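Local coordinates for protein cytochrome C-550 (Paracoccus versutus, PDB 2BH4) that probably carries single electrons between redox partners through a covalently bound heme c, here as a ferric variant with an altered axial ligand, at residues F12-P24 against I29-G41. The protein carries 1 engineered substitution. Residues are numbered along the deposited sequence; the frame is centred on the assembly and turned at random.
With HEC (heme c), chain B.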
# COMPACT_ATOMS: atom_id res chain seq x y z
N PHE A 12 -4.97 6.25 -9.15
CA PHE A 12 -5.56 5.38 -8.15
C PHE A 12 -6.79 4.67 -8.70
O PHE A 12 -7.25 3.71 -8.09
CB PHE A 12 -5.88 6.16 -6.86
CG PHE A 12 -6.16 5.27 -5.69
CD1 PHE A 12 -5.13 4.74 -4.94
CD2 PHE A 12 -7.47 4.94 -5.36
CE1 PHE A 12 -5.40 3.90 -3.87
CE2 PHE A 12 -7.74 4.08 -4.31
CZ PHE A 12 -6.72 3.56 -3.57
N ASN A 13 -7.34 5.12 -9.83
CA ASN A 13 -8.41 4.34 -10.47
C ASN A 13 -7.97 2.90 -10.81
O ASN A 13 -8.80 2.01 -10.89
CB ASN A 13 -8.98 5.07 -11.69
CG ASN A 13 -9.73 6.35 -11.33
OD1 ASN A 13 -10.26 6.51 -10.22
ND2 ASN A 13 -9.76 7.29 -12.27
N LYS A 14 -6.67 2.67 -10.96
CA LYS A 14 -6.11 1.30 -11.16
C LYS A 14 -6.01 0.48 -9.88
O LYS A 14 -5.65 -0.71 -9.94
CB LYS A 14 -4.73 1.40 -11.76
CG LYS A 14 -4.72 1.94 -13.16
CD LYS A 14 -3.33 2.25 -13.65
CE LYS A 14 -3.39 2.94 -15.00
NZ LYS A 14 -3.92 4.32 -14.88
N CYS A 15 -6.24 1.13 -8.74
CA CYS A 15 -6.18 0.50 -7.42
C CYS A 15 -7.54 0.28 -6.78
O CYS A 15 -7.70 -0.63 -5.95
CB CYS A 15 -5.38 1.38 -6.45
SG CYS A 15 -3.85 2.07 -7.11
N LYS A 16 -8.52 1.10 -7.14
CA LYS A 16 -9.79 1.14 -6.41
C LYS A 16 -10.70 -0.07 -6.62
O LYS A 16 -11.63 -0.28 -5.83
CB LYS A 16 -10.56 2.44 -6.66
CG LYS A 16 -11.22 2.55 -7.98
CD LYS A 16 -11.93 3.89 -8.02
CE LYS A 16 -12.64 4.12 -9.31
NZ LYS A 16 -13.16 5.52 -9.31
N ALA A 17 -10.43 -0.88 -7.64
CA ALA A 17 -11.17 -2.12 -7.78
C ALA A 17 -11.01 -2.96 -6.51
O ALA A 17 -11.93 -3.66 -6.09
CB ALA A 17 -10.69 -2.91 -8.97
N CYS A 18 -9.82 -2.89 -5.92
CA CYS A 18 -9.48 -3.68 -4.76
C CYS A 18 -9.41 -2.94 -3.43
O CYS A 18 -9.64 -3.55 -2.39
CB CYS A 18 -8.16 -4.37 -5.04
SG CYS A 18 -8.27 -5.49 -6.45
N HIS A 19 -9.05 -1.66 -3.49
CA HIS A 19 -8.80 -0.85 -2.31
C HIS A 19 -9.72 0.34 -2.21
O HIS A 19 -9.98 1.03 -3.20
CB HIS A 19 -7.38 -0.27 -2.37
CG HIS A 19 -6.27 -1.27 -2.22
ND1 HIS A 19 -5.84 -1.75 -1.00
CD2 HIS A 19 -5.42 -1.78 -3.14
CE1 HIS A 19 -4.78 -2.52 -1.18
NE2 HIS A 19 -4.50 -2.56 -2.47
N MET A 20 -10.12 0.66 -0.98
CA MET A 20 -10.73 1.97 -0.72
C MET A 20 -9.76 2.87 0.02
O MET A 20 -8.73 2.43 0.51
CB MET A 20 -12.01 1.83 0.10
CG MET A 20 -11.78 1.44 1.53
SD MET A 20 -13.30 1.14 2.43
CE MET A 20 -13.88 -0.34 1.64
N VAL A 21 -10.12 4.15 0.07
CA VAL A 21 -9.46 5.13 0.94
C VAL A 21 -10.61 5.74 1.73
O VAL A 21 -11.39 6.55 1.19
CB VAL A 21 -8.68 6.19 0.15
CG1 VAL A 21 -8.02 7.19 1.09
CG2 VAL A 21 -7.63 5.51 -0.74
N GLN A 22 -10.75 5.30 2.97
CA GLN A 22 -11.85 5.71 3.83
C GLN A 22 -11.33 6.16 5.19
O GLN A 22 -10.59 5.44 5.86
CB GLN A 22 -12.84 4.55 4.00
CG GLN A 22 -14.15 4.94 4.65
CD GLN A 22 -15.03 3.73 4.90
OE1 GLN A 22 -14.88 3.04 5.90
NE2 GLN A 22 -15.94 3.47 3.98
N ALA A 23 -11.71 7.36 5.61
CA ALA A 23 -11.23 7.89 6.88
C ALA A 23 -11.81 7.15 8.10
O ALA A 23 -12.83 6.47 7.98
CB ALA A 23 -11.52 9.37 6.95
N PRO A 24 -11.14 7.24 9.26
CA PRO A 24 -11.63 6.53 10.46
C PRO A 24 -13.07 6.85 10.85
O PRO A 24 -13.72 6.02 11.50
CB PRO A 24 -10.65 6.97 11.55
CG PRO A 24 -9.38 7.25 10.80
CD PRO A 24 -9.86 7.92 9.54
N ILE A 29 -13.00 8.76 0.86
CA ILE A 29 -12.19 9.63 -0.01
C ILE A 29 -12.26 9.04 -1.40
O ILE A 29 -12.53 9.75 -2.38
CB ILE A 29 -10.73 9.67 0.45
CG1 ILE A 29 -10.64 10.11 1.91
CG2 ILE A 29 -9.88 10.52 -0.49
CD1 ILE A 29 -11.34 11.34 2.22
N VAL A 30 -11.98 7.73 -1.48
CA VAL A 30 -12.20 6.97 -2.70
C VAL A 30 -12.99 5.73 -2.33
O VAL A 30 -12.50 4.89 -1.59
CB VAL A 30 -10.88 6.53 -3.38
CG1 VAL A 30 -11.17 5.79 -4.68
CG2 VAL A 30 -9.99 7.73 -3.64
N LYS A 31 -14.21 5.65 -2.83
CA LYS A 31 -15.01 4.45 -2.69
C LYS A 31 -14.32 3.36 -3.50
O LYS A 31 -13.95 3.58 -4.66
CB LYS A 31 -16.42 4.70 -3.22
CG LYS A 31 -17.37 3.51 -3.15
CD LYS A 31 -18.45 3.67 -2.09
CE LYS A 31 -19.70 2.86 -2.44
NZ LYS A 31 -19.38 1.56 -3.11
N GLY A 32 -14.15 2.19 -2.90
CA GLY A 32 -13.43 1.14 -3.55
C GLY A 32 -13.74 -0.21 -2.96
O GLY A 32 -14.59 -0.32 -2.07
N GLY A 33 -13.04 -1.21 -3.46
CA GLY A 33 -13.25 -2.58 -3.05
C GLY A 33 -12.67 -2.91 -1.69
O GLY A 33 -12.07 -2.07 -1.00
N LYS A 34 -12.81 -4.17 -1.32
CA LYS A 34 -12.35 -4.66 -0.02
C LYS A 34 -11.43 -5.87 -0.15
O LYS A 34 -11.01 -6.45 0.87
CB LYS A 34 -13.54 -4.98 0.89
CG LYS A 34 -14.25 -3.73 1.43
CD LYS A 34 -15.39 -4.10 2.36
CE LYS A 34 -15.90 -2.91 3.15
NZ LYS A 34 -16.55 -3.39 4.41
N THR A 35 -11.05 -6.19 -1.39
CA THR A 35 -10.12 -7.25 -1.70
C THR A 35 -8.74 -6.96 -1.08
O THR A 35 -8.04 -7.85 -0.62
CB THR A 35 -10.01 -7.45 -3.24
OG1 THR A 35 -11.26 -8.00 -3.70
CG2 THR A 35 -8.90 -8.39 -3.57
N GLY A 36 -8.33 -5.69 -1.12
CA GLY A 36 -7.12 -5.26 -0.42
C GLY A 36 -7.54 -4.37 0.73
O GLY A 36 -8.67 -3.89 0.75
N PRO A 37 -6.63 -4.10 1.67
CA PRO A 37 -6.99 -3.29 2.81
C PRO A 37 -7.19 -1.79 2.51
O PRO A 37 -6.71 -1.25 1.51
CB PRO A 37 -5.81 -3.50 3.77
CG PRO A 37 -4.70 -3.88 2.93
CD PRO A 37 -5.26 -4.64 1.78
N ASN A 38 -7.91 -1.13 3.40
CA ASN A 38 -8.09 0.32 3.34
C ASN A 38 -6.70 0.96 3.34
O ASN A 38 -5.84 0.61 4.16
CB ASN A 38 -8.88 0.75 4.58
CG ASN A 38 -9.33 2.21 4.56
OD1 ASN A 38 -8.99 3.01 3.69
ND2 ASN A 38 -10.17 2.54 5.53
N LEU A 39 -6.50 1.89 2.41
CA LEU A 39 -5.22 2.58 2.27
C LEU A 39 -5.20 3.98 2.87
O LEU A 39 -4.15 4.62 2.85
CB LEU A 39 -4.75 2.60 0.80
CG LEU A 39 -4.46 1.22 0.19
CD1 LEU A 39 -4.05 1.32 -1.26
CD2 LEU A 39 -3.42 0.47 0.98
N TYR A 40 -6.31 4.44 3.43
CA TYR A 40 -6.26 5.66 4.21
C TYR A 40 -5.18 5.47 5.28
O TYR A 40 -5.19 4.48 6.00
CB TYR A 40 -7.57 5.99 4.92
CG TYR A 40 -7.41 7.17 5.87
CD1 TYR A 40 -6.94 7.00 7.17
CD2 TYR A 40 -7.68 8.46 5.43
CE1 TYR A 40 -6.75 8.10 8.01
CE2 TYR A 40 -7.51 9.55 6.25
CZ TYR A 40 -7.05 9.37 7.54
OH TYR A 40 -6.89 10.49 8.34
N GLY A 41 -4.33 6.47 5.49
CA GLY A 41 -3.34 6.37 6.55
C GLY A 41 -2.22 5.38 6.37
O GLY A 41 -1.49 5.10 7.31
FE HEC B . -2.85 -3.43 -3.31
CHA HEC B . -1.79 -4.70 -0.34
CHB HEC B . -1.27 -0.48 -2.61
CHC HEC B . -3.57 -2.28 -6.46
CHD HEC B . -4.94 -6.08 -3.82
NA HEC B . -1.75 -2.74 -1.78
C1A HEC B . -1.39 -3.42 -0.63
C2A HEC B . -0.57 -2.60 0.21
C3A HEC B . -0.42 -1.43 -0.43
C4A HEC B . -1.15 -1.50 -1.68
CMA HEC B . 0.39 -0.23 0.06
CAA HEC B . -0.04 -3.01 1.59
CBA HEC B . -1.09 -2.59 2.61
CGA HEC B . -0.81 -2.95 4.05
O1A HEC B . -1.75 -2.77 4.89
O2A HEC B . 0.32 -3.39 4.39
NB HEC B . -2.49 -1.70 -4.34
C1B HEC B . -1.89 -0.58 -3.83
C2B HEC B . -1.92 0.45 -4.85
C3B HEC B . -2.51 -0.06 -5.92
C4B HEC B . -2.92 -1.42 -5.63
CMB HEC B . -1.37 1.87 -4.65
CAB HEC B . -2.73 0.64 -7.28
CBB HEC B . -1.58 1.02 -7.91
NC HEC B . -4.02 -4.03 -4.83
C1C HEC B . -4.16 -3.47 -6.06
C2C HEC B . -5.08 -4.25 -6.86
C3C HEC B . -5.48 -5.31 -6.15
C4C HEC B . -4.82 -5.17 -4.85
CMC HEC B . -5.49 -3.87 -8.30
CAC HEC B . -6.46 -6.45 -6.53
CBC HEC B . -6.34 -7.14 -7.70
ND HEC B . -3.29 -5.09 -2.28
C1D HEC B . -4.16 -6.08 -2.69
C2D HEC B . -4.09 -7.20 -1.77
C3D HEC B . -3.12 -6.78 -0.72
C4D HEC B . -2.64 -5.45 -1.10
CMD HEC B . -4.84 -8.53 -1.80
CAD HEC B . -2.68 -7.69 0.44
CBD HEC B . -1.35 -8.28 -0.06
CGD HEC B . -0.90 -9.52 0.70
O1D HEC B . -1.51 -9.84 1.74
O2D HEC B . 0.09 -10.18 0.27
O HOH W 1 -14.64 5.48 -6.64
O HOH W 2 -12.35 -5.97 -4.76
O HOH W 3 -10.21 -1.71 0.96
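Met20 packs against Lys34 and bonds to Leu39 of the 29-41 loop. Its CG sits between the backbone N and the carbonyl carbon (chi1 71°), and the bend at chi3 brings Met20 CE to a tight 3.4 Å from Lys34 CG. Met20 O accepts from Leu39 N at 3.0 Å. Val21 and Val30 form an antiparallel hydrogen-bonded pair. Val21 O also takes the N-H of Ile29, which makes a classic beta bulge. Val21 CG1 packs on Ile29 CB (3.7 Å). On the same side of the pair, Val30 CG1 meets the edge of the Phe12 ring. The segment 12-24 carries the CXXCH heme-binding motif of c-type cytochromes: Cys15 and Cys18 are bonded to the heme and His19 NE2 binds the iron, with the engineered Lys100 as the other axial ligand. His19 ND1 donates to a lone pair of Pro37 O at 2.7 Å, nearly straight at 170°. Pro37 O lies in the ring plane, so this bond and the iron together hold the imidazole's rotation. Leu39 CD1 sits over one face of the His19 ring, 3.6 Å from its centroid. Asn38 OD1 accepts from Gln22 N, and Asn38 ND2 donates to Gln22 O at 2.9 Å. Tyr40 N reaches OD1 from the opposite face, closing an Asx turn.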